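Local coordinates for RagB/SusD domain protein (Flavobacterium johnsoniae, PDB 5J90), which binds chitin and, as a SusD-like outer-membrane lipoprotein, probably passes chitin oligosaccharides on to a partner transporter, at residues T77-L82 with F448-N453; Y63-T68 with K298-G303; L210-V215 with R345-G350. All coordinates share one frame; numbering follows the deposited sequence.

Interaction 1: residues T77-L82 with F448-N453; sequences TTYALL and FPVLKN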
# COMPACT_ATOMS: atom_id res chain seq x y z
N THR A 77 -7.78 16.62 16.03
CA THR A 77 -6.54 17.40 15.86
C THR A 77 -5.35 16.78 16.59
O THR A 77 -4.20 17.08 16.26
CB THR A 77 -6.68 18.88 16.28
OG1 THR A 77 -6.64 18.99 17.71
CG2 THR A 77 -7.99 19.47 15.75
N THR A 78 -5.63 15.93 17.58
CA THR A 78 -4.58 15.19 18.28
C THR A 78 -4.66 13.70 17.96
O THR A 78 -4.14 12.86 18.70
CB THR A 78 -4.62 15.47 19.80
OG1 THR A 78 -5.96 15.25 20.28
CG2 THR A 78 -4.23 16.93 20.08
N TYR A 79 -5.29 13.40 16.83
CA TYR A 79 -5.30 12.06 16.24
C TYR A 79 -6.08 11.02 17.05
O TYR A 79 -5.86 9.81 16.90
CB TYR A 79 -3.89 11.57 15.93
CG TYR A 79 -3.11 12.43 14.94
CD1 TYR A 79 -3.73 13.45 14.22
CD2 TYR A 79 -1.76 12.22 14.72
CE1 TYR A 79 -3.02 14.23 13.31
CE2 TYR A 79 -1.04 12.98 13.81
CZ TYR A 79 -1.67 13.99 13.11
OH TYR A 79 -0.96 14.76 12.21
N ALA A 80 -6.98 11.49 17.90
CA ALA A 80 -8.01 10.64 18.49
C ALA A 80 -9.27 10.86 17.67
O ALA A 80 -10.04 11.79 17.92
CB ALA A 80 -8.24 11.01 19.98
N LEU A 81 -9.46 10.03 16.65
CA LEU A 81 -10.57 10.26 15.73
C LEU A 81 -11.90 10.09 16.46
O LEU A 81 -12.11 9.09 17.15
CB LEU A 81 -10.49 9.33 14.52
CG LEU A 81 -9.24 9.46 13.65
CD1 LEU A 81 -9.38 8.62 12.38
CD2 LEU A 81 -8.96 10.91 13.30
N LEU A 82 -12.78 11.08 16.31
CA LEU A 82 -14.04 11.09 17.06
C LEU A 82 -15.20 10.66 16.17
O LEU A 82 -15.59 11.38 15.25
CB LEU A 82 -14.30 12.47 17.68
CG LEU A 82 -13.24 12.96 18.67
CD1 LEU A 82 -13.64 14.30 19.28
CD2 LEU A 82 -12.96 11.93 19.77
N PHE A 448 4.23 21.02 9.88
CA PHE A 448 4.68 20.80 11.26
C PHE A 448 3.99 19.59 11.86
O PHE A 448 2.76 19.49 11.84
CB PHE A 448 4.39 22.03 12.13
CG PHE A 448 5.09 23.29 11.70
CD1 PHE A 448 6.46 23.29 11.46
CD2 PHE A 448 4.39 24.47 11.55
CE1 PHE A 448 7.11 24.45 11.07
CE2 PHE A 448 5.03 25.63 11.16
CZ PHE A 448 6.39 25.62 10.92
N PRO A 449 4.76 18.66 12.43
CA PRO A 449 4.16 17.49 13.08
C PRO A 449 3.40 17.87 14.36
O PRO A 449 3.73 18.86 15.01
CB PRO A 449 5.37 16.61 13.43
CG PRO A 449 6.53 17.56 13.49
CD PRO A 449 6.24 18.58 12.41
N VAL A 450 2.39 17.09 14.72
CA VAL A 450 1.67 17.35 15.97
C VAL A 450 2.61 17.13 17.16
O VAL A 450 3.59 16.39 17.07
CB VAL A 450 0.40 16.48 16.13
CG1 VAL A 450 -0.60 16.77 15.01
CG2 VAL A 450 0.74 14.98 16.20
N LEU A 451 2.30 17.80 18.27
CA LEU A 451 3.06 17.66 19.51
C LEU A 451 2.37 16.70 20.46
O LEU A 451 3.00 16.16 21.37
CB LEU A 451 3.24 19.02 20.18
CG LEU A 451 4.08 20.00 19.37
CD1 LEU A 451 4.13 21.37 20.05
CD2 LEU A 451 5.48 19.44 19.16
N LYS A 452 1.07 16.50 20.27
CA LYS A 452 0.28 15.57 21.07
C LYS A 452 -0.42 14.58 20.14
O LYS A 452 -1.12 14.97 19.20
CB LYS A 452 -0.76 16.32 21.91
CG LYS A 452 -0.19 17.28 22.95
CD LYS A 452 0.63 16.53 23.99
CE LYS A 452 1.03 17.43 25.16
NZ LYS A 452 1.71 16.64 26.23
N ASN A 453 -0.23 13.29 20.42
CA ASN A 453 -0.78 12.22 19.61
C ASN A 453 -1.48 11.22 20.53
O ASN A 453 -0.81 10.42 21.19
CB ASN A 453 0.35 11.55 18.81
CG ASN A 453 -0.14 10.45 17.87
OD1 ASN A 453 -1.20 9.85 18.07
ND2 ASN A 453 0.67 10.16 16.86
O HOH W 1 1.66 15.06 12.59
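Tyr79 and Val450 reach toward each other tip to tip, the phenol end of the tyrosine meeting the two methyls of the valine. Val450 CG1 lies 3.5 Å from Tyr79 CZ and is just as near the hydroxyl, while Val450 CG2 sits 3.6 Å from Tyr79 CE2, so the valine lies against the hydroxyl end and the CE2 side of the ring, CG1 approaching it obliquely. The CB of Tyr79 points toward 448-453, and CG stands anti to the carbonyl carbon (chi1 -61°). Asn453 crosses the tyrosine at about a right angle, its amide plane turned 86° from the ring plane. Its ND2 comes to the ring edge, 3.8 Å from Tyr79 CD2, but its hydrogen bonds go to Ile459 and Thr461, and OD1 bonds to Ser455. Thr78 and Lys452 lie side by side, with Thr78 CG2 4.0 Å from Lys452 CB; the threonine hydroxyl is held by Gly73 and Asn75. No direct hydrogen bond joins 77-82 to 448-453, although the backbone of Thr78 bonds to Tyr454 just beyond. One water bridges the segments, 2.7 Å from Tyr79 OH and 3.0 Å from Val450 N, whose hydrogen it accepts. Weak CA-H...O contacts add to this, with Asn453 CA 3.5 Å from Thr78 O. Lys452 O, buried here, has no hydrogen-bond partner in the model; between the segments the contact is mainly apolar packing with one water link.

Interaction 2: residues Y63-T68 with K298-G303; sequences YMATPT and KGVRTG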
# COMPACT_ATOMS: atom_id res chain seq x y z
N TYR A 63 -4.04 23.92 6.50
CA TYR A 63 -4.66 25.19 6.15
C TYR A 63 -5.12 26.01 7.36
O TYR A 63 -4.98 27.24 7.37
CB TYR A 63 -5.88 24.95 5.27
CG TYR A 63 -5.60 24.75 3.80
CD1 TYR A 63 -4.30 24.79 3.28
CD2 TYR A 63 -6.64 24.53 2.91
CE1 TYR A 63 -4.07 24.62 1.90
CE2 TYR A 63 -6.42 24.37 1.55
CZ TYR A 63 -5.13 24.41 1.05
OH TYR A 63 -4.94 24.25 -0.31
N MET A 64 -5.68 25.34 8.36
CA MET A 64 -6.35 26.02 9.48
C MET A 64 -6.11 25.26 10.76
O MET A 64 -5.70 24.09 10.73
CB MET A 64 -7.86 26.12 9.19
CG MET A 64 -8.18 26.98 7.98
SD MET A 64 -9.92 27.02 7.49
CE MET A 64 -9.86 26.03 5.98
N ALA A 65 -6.35 25.91 11.90
CA ALA A 65 -6.17 25.27 13.20
C ALA A 65 -7.16 25.83 14.20
O ALA A 65 -7.55 27.00 14.11
CB ALA A 65 -4.75 25.48 13.70
N THR A 66 -7.58 25.00 15.14
CA THR A 66 -8.53 25.45 16.15
C THR A 66 -7.83 25.93 17.43
O THR A 66 -6.84 25.35 17.86
CB THR A 66 -9.56 24.37 16.50
OG1 THR A 66 -10.54 24.93 17.39
CG2 THR A 66 -8.89 23.18 17.19
N PRO A 67 -8.36 27.02 18.04
CA PRO A 67 -7.87 27.45 19.35
C PRO A 67 -8.62 26.76 20.48
O PRO A 67 -8.30 26.99 21.65
CB PRO A 67 -8.24 28.94 19.37
CG PRO A 67 -9.53 28.98 18.60
CD PRO A 67 -9.35 27.95 17.47
N THR A 68 -9.59 25.91 20.14
CA THR A 68 -10.50 25.35 21.13
C THR A 68 -10.12 23.92 21.52
O THR A 68 -9.88 23.08 20.66
CB THR A 68 -11.94 25.34 20.59
OG1 THR A 68 -12.27 26.66 20.11
CG2 THR A 68 -12.93 24.92 21.67
N LYS A 298 -0.91 35.97 12.45
CA LYS A 298 -0.43 34.98 13.40
C LYS A 298 -1.28 33.72 13.36
O LYS A 298 -2.50 33.78 13.48
CB LYS A 298 -0.40 35.53 14.83
CG LYS A 298 0.69 36.57 15.08
CD LYS A 298 2.09 36.01 14.82
CE LYS A 298 2.39 34.80 15.70
NZ LYS A 298 3.71 34.20 15.36
N GLY A 299 -0.61 32.58 13.20
CA GLY A 299 -1.30 31.31 13.09
C GLY A 299 -1.17 30.47 14.34
O GLY A 299 -0.29 30.71 15.18
N VAL A 300 -2.03 29.47 14.44
CA VAL A 300 -2.10 28.58 15.59
C VAL A 300 -1.57 27.19 15.20
O VAL A 300 -1.88 26.67 14.12
CB VAL A 300 -3.56 28.47 16.08
CG1 VAL A 300 -3.65 27.54 17.27
CG2 VAL A 300 -4.10 29.85 16.42
N ARG A 301 -0.76 26.60 16.08
CA ARG A 301 -0.20 25.28 15.86
C ARG A 301 -1.28 24.21 16.08
O ARG A 301 -2.07 24.31 17.01
CB ARG A 301 0.97 25.05 16.82
CG ARG A 301 1.68 23.72 16.66
CD ARG A 301 2.89 23.85 15.78
NE ARG A 301 3.55 22.57 15.61
CZ ARG A 301 4.75 22.25 16.08
NH1 ARG A 301 5.46 23.13 16.78
NH2 ARG A 301 5.25 21.04 15.85
N THR A 302 -1.30 23.19 15.22
CA THR A 302 -2.25 22.10 15.41
C THR A 302 -1.62 20.89 16.12
O THR A 302 -0.42 20.63 15.99
CB THR A 302 -2.93 21.66 14.08
OG1 THR A 302 -4.06 20.83 14.38
CG2 THR A 302 -1.95 20.89 13.20
N GLY A 303 -2.44 20.17 16.89
CA GLY A 303 -1.97 19.03 17.65
C GLY A 303 -1.22 19.44 18.90
O GLY A 303 -0.13 18.93 19.18
O HOH W 2 -6.05 22.55 15.35
O HOH W 3 -4.75 23.55 17.65
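Ala65 is the residue of 63-68 that presses on 298-303. Just before it, Met64 turns its side chain the other way, against Asp58 and Ile265, consistent with the alternation of a short, weakly bonded strand. The methyl of Ala65 then points at the other segment and comes to 3.1 Å from Val300 O, a tight fit against a backbone carbonyl. The same CB is 4.0 Å from Val300 CB and 4.2 Å from Thr302 CB, so one small methyl is lodged between two beta-branched residues. At Thr66 the backbone takes over, working through two waters. One accepts from Thr66 N at 2.9 Å and also lies 2.8 Å from Thr302 OG1, a hydroxyl placed anti to its own backbone N (chi1 -166°). The second donates to both Thr66 O and Arg301 O, joining two carbonyls that could not bond to each other directly. Val300 CG1, also anti to its backbone N, packs 3.9 Å from Thr66 O. The side chain of Thr66 faces away; its OG1 hydrogen-bonds to the backbone O of Asp264 and accepts from Thr68 N at 3.1 Å, which closes an ST turn around Pro67. The backbone of Ala65 pairs with Arg266, in the two-stranded antiparallel sheet of 64-65 and 266-267, while that of Val300 bonds to Met267 and Ala269. A minimal sheet flanked by irregular, water-bridged chain of this kind is in keeping with the loop-rich portion of SusD-like proteins, set beside their TPR-related helices.

Interaction 3: residues L210-V215 with R345-G350; sequences LAMRIV and RGWNMG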
# COMPACT_ATOMS: atom_id res chain seq x y z
N LEU A 210 -8.07 13.09 -10.59
CA LEU A 210 -8.19 11.69 -10.17
C LEU A 210 -7.05 10.84 -10.74
O LEU A 210 -6.55 9.91 -10.08
CB LEU A 210 -9.55 11.12 -10.54
CG LEU A 210 -10.75 11.80 -9.88
CD1 LEU A 210 -12.05 11.17 -10.37
CD2 LEU A 210 -10.66 11.78 -8.37
N ALA A 211 -6.63 11.17 -11.96
CA ALA A 211 -5.51 10.47 -12.58
C ALA A 211 -4.21 10.68 -11.79
O ALA A 211 -3.50 9.72 -11.49
CB ALA A 211 -5.35 10.93 -14.02
N MET A 212 -3.91 11.92 -11.41
CA MET A 212 -2.68 12.16 -10.68
C MET A 212 -2.73 11.51 -9.30
O MET A 212 -1.71 11.04 -8.79
CB MET A 212 -2.37 13.66 -10.57
CG MET A 212 -0.89 13.96 -10.38
SD MET A 212 0.14 13.48 -11.80
CE MET A 212 -0.46 14.64 -13.03
N ARG A 213 -3.92 11.46 -8.71
CA ARG A 213 -4.08 10.81 -7.40
C ARG A 213 -3.53 9.39 -7.39
O ARG A 213 -2.97 8.96 -6.38
CB ARG A 213 -5.55 10.77 -6.98
CG ARG A 213 -5.76 10.26 -5.56
CD ARG A 213 -5.70 11.40 -4.54
NE ARG A 213 -6.96 12.14 -4.55
CZ ARG A 213 -7.08 13.45 -4.76
NH1 ARG A 213 -8.29 14.00 -4.76
NH2 ARG A 213 -6.02 14.23 -4.96
N ILE A 214 -3.71 8.68 -8.50
CA ILE A 214 -3.38 7.25 -8.52
C ILE A 214 -2.01 6.96 -9.14
O ILE A 214 -1.70 5.80 -9.43
CB ILE A 214 -4.49 6.42 -9.21
CG1 ILE A 214 -4.59 6.73 -10.71
CG2 ILE A 214 -5.83 6.66 -8.51
CD1 ILE A 214 -5.48 5.75 -11.47
N VAL A 215 -1.18 7.98 -9.31
CA VAL A 215 0.09 7.76 -10.01
C VAL A 215 1.06 6.81 -9.29
O VAL A 215 1.89 6.17 -9.95
CB VAL A 215 0.77 9.11 -10.36
CG1 VAL A 215 1.36 9.78 -9.12
CG2 VAL A 215 1.86 8.90 -11.42
N ARG A 345 6.60 14.20 -15.23
CA ARG A 345 6.52 12.77 -15.45
C ARG A 345 6.65 12.37 -16.92
O ARG A 345 6.64 11.19 -17.26
CB ARG A 345 5.23 12.21 -14.84
CG ARG A 345 5.16 12.45 -13.34
CD ARG A 345 3.90 11.85 -12.70
NE ARG A 345 3.86 12.17 -11.28
CZ ARG A 345 4.58 11.54 -10.35
NH1 ARG A 345 5.36 10.52 -10.68
NH2 ARG A 345 4.52 11.92 -9.09
N GLY A 346 6.79 13.36 -17.80
CA GLY A 346 6.96 13.09 -19.22
C GLY A 346 5.67 12.90 -20.00
O GLY A 346 5.68 12.41 -21.13
N TRP A 347 4.54 13.27 -19.39
CA TRP A 347 3.25 13.05 -20.02
C TRP A 347 2.85 14.18 -20.98
O TRP A 347 3.38 15.28 -20.90
CB TRP A 347 2.17 12.90 -18.95
CG TRP A 347 2.37 11.76 -18.00
CD1 TRP A 347 3.29 10.75 -18.09
CD2 TRP A 347 1.63 11.52 -16.81
NE1 TRP A 347 3.15 9.89 -17.03
CE2 TRP A 347 2.14 10.35 -16.22
CE3 TRP A 347 0.57 12.19 -16.17
CZ2 TRP A 347 1.63 9.83 -15.03
CZ3 TRP A 347 0.06 11.66 -14.99
CH2 TRP A 347 0.60 10.50 -14.43
N ASN A 348 1.89 13.90 -21.85
CA ASN A 348 1.45 14.86 -22.86
C ASN A 348 0.51 15.90 -22.27
O ASN A 348 -0.72 15.74 -22.34
CB ASN A 348 0.74 14.15 -24.02
CG ASN A 348 1.68 13.33 -24.85
OD1 ASN A 348 2.90 13.51 -24.81
ND2 ASN A 348 1.12 12.41 -25.63
N MET A 349 1.09 16.96 -21.72
CA MET A 349 0.33 17.94 -20.94
C MET A 349 0.18 19.30 -21.60
O MET A 349 -0.60 20.12 -21.15
CB MET A 349 0.98 18.12 -19.56
CG MET A 349 0.95 16.87 -18.69
SD MET A 349 -0.70 16.47 -18.04
CE MET A 349 -1.19 15.11 -19.10
N GLY A 350 0.94 19.57 -22.66
CA GLY A 350 0.95 20.89 -23.27
C GLY A 350 1.76 21.84 -22.40
O GLY A 350 1.25 22.41 -21.43
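Val215, just past the end of helix 196-213, and Arg345, directly after helix 332-344, are the closest backbone pair at 9.8 Å between their CA atoms, a separation that side chains alone span. Gly346, at positive phi, closes the second helix with a Schellman motif and turns the chain into Trp347. Val215 and Arg345 reach toward each other tip to tip: Val215 CG1 lies over one face of the guanidinium, offset toward its rim, and CG2 is 3.8 Å from Arg345 CD. That CG2 also touches the indole, 3.6 Å from Trp347 CH2. Met212, bent at chi2 and chi3, swings its thioether to the same ring in a Met-aromatic contact. SD stands 4.6 Å from the centroid of the six-membered ring, 55° off its normal, while CE approaches Trp347 CZ3 at 3.6 Å. Arg345 CB covers part of one indole face, and the chain, extended from CG to NE, ends in a guanidinium that makes a salt bridge with Glu341, one turn back, and a bond to the backbone O of Asn507. An alanine at Arg345 would probably leave Glu341 without its charged mate and open a gap beside Val215 and the sulfur of Met212. Helix 219-231 lines Trp347 through Lys223, Ala226 and Glu227, and helix 432-442 brings Arg441 against Met212, Val215 and Arg345, so the contact joins two helix ends within a bundle of helices.

In the fold
Interactions 1 and 2 adjoin in the loop-rich part of the chain, their centres 12 Å apart. Arg301 NH2 bonds to Pro449 O at 2.8 Å, and Leu451 N lies equally near Gly303 O, so 298-303 is joined to both 63-68 and 448-453. Interaction 3 belongs to the helical part, 32 to 33 Å away between centres, and lies across the chain's centre from interaction 2. In sequence its segments are nested within the loop closed by interaction 1 but alternate with those of interaction 2. Early, middle and late parts of the chain are thus interwoven, consistent with one compact SusD-like unit.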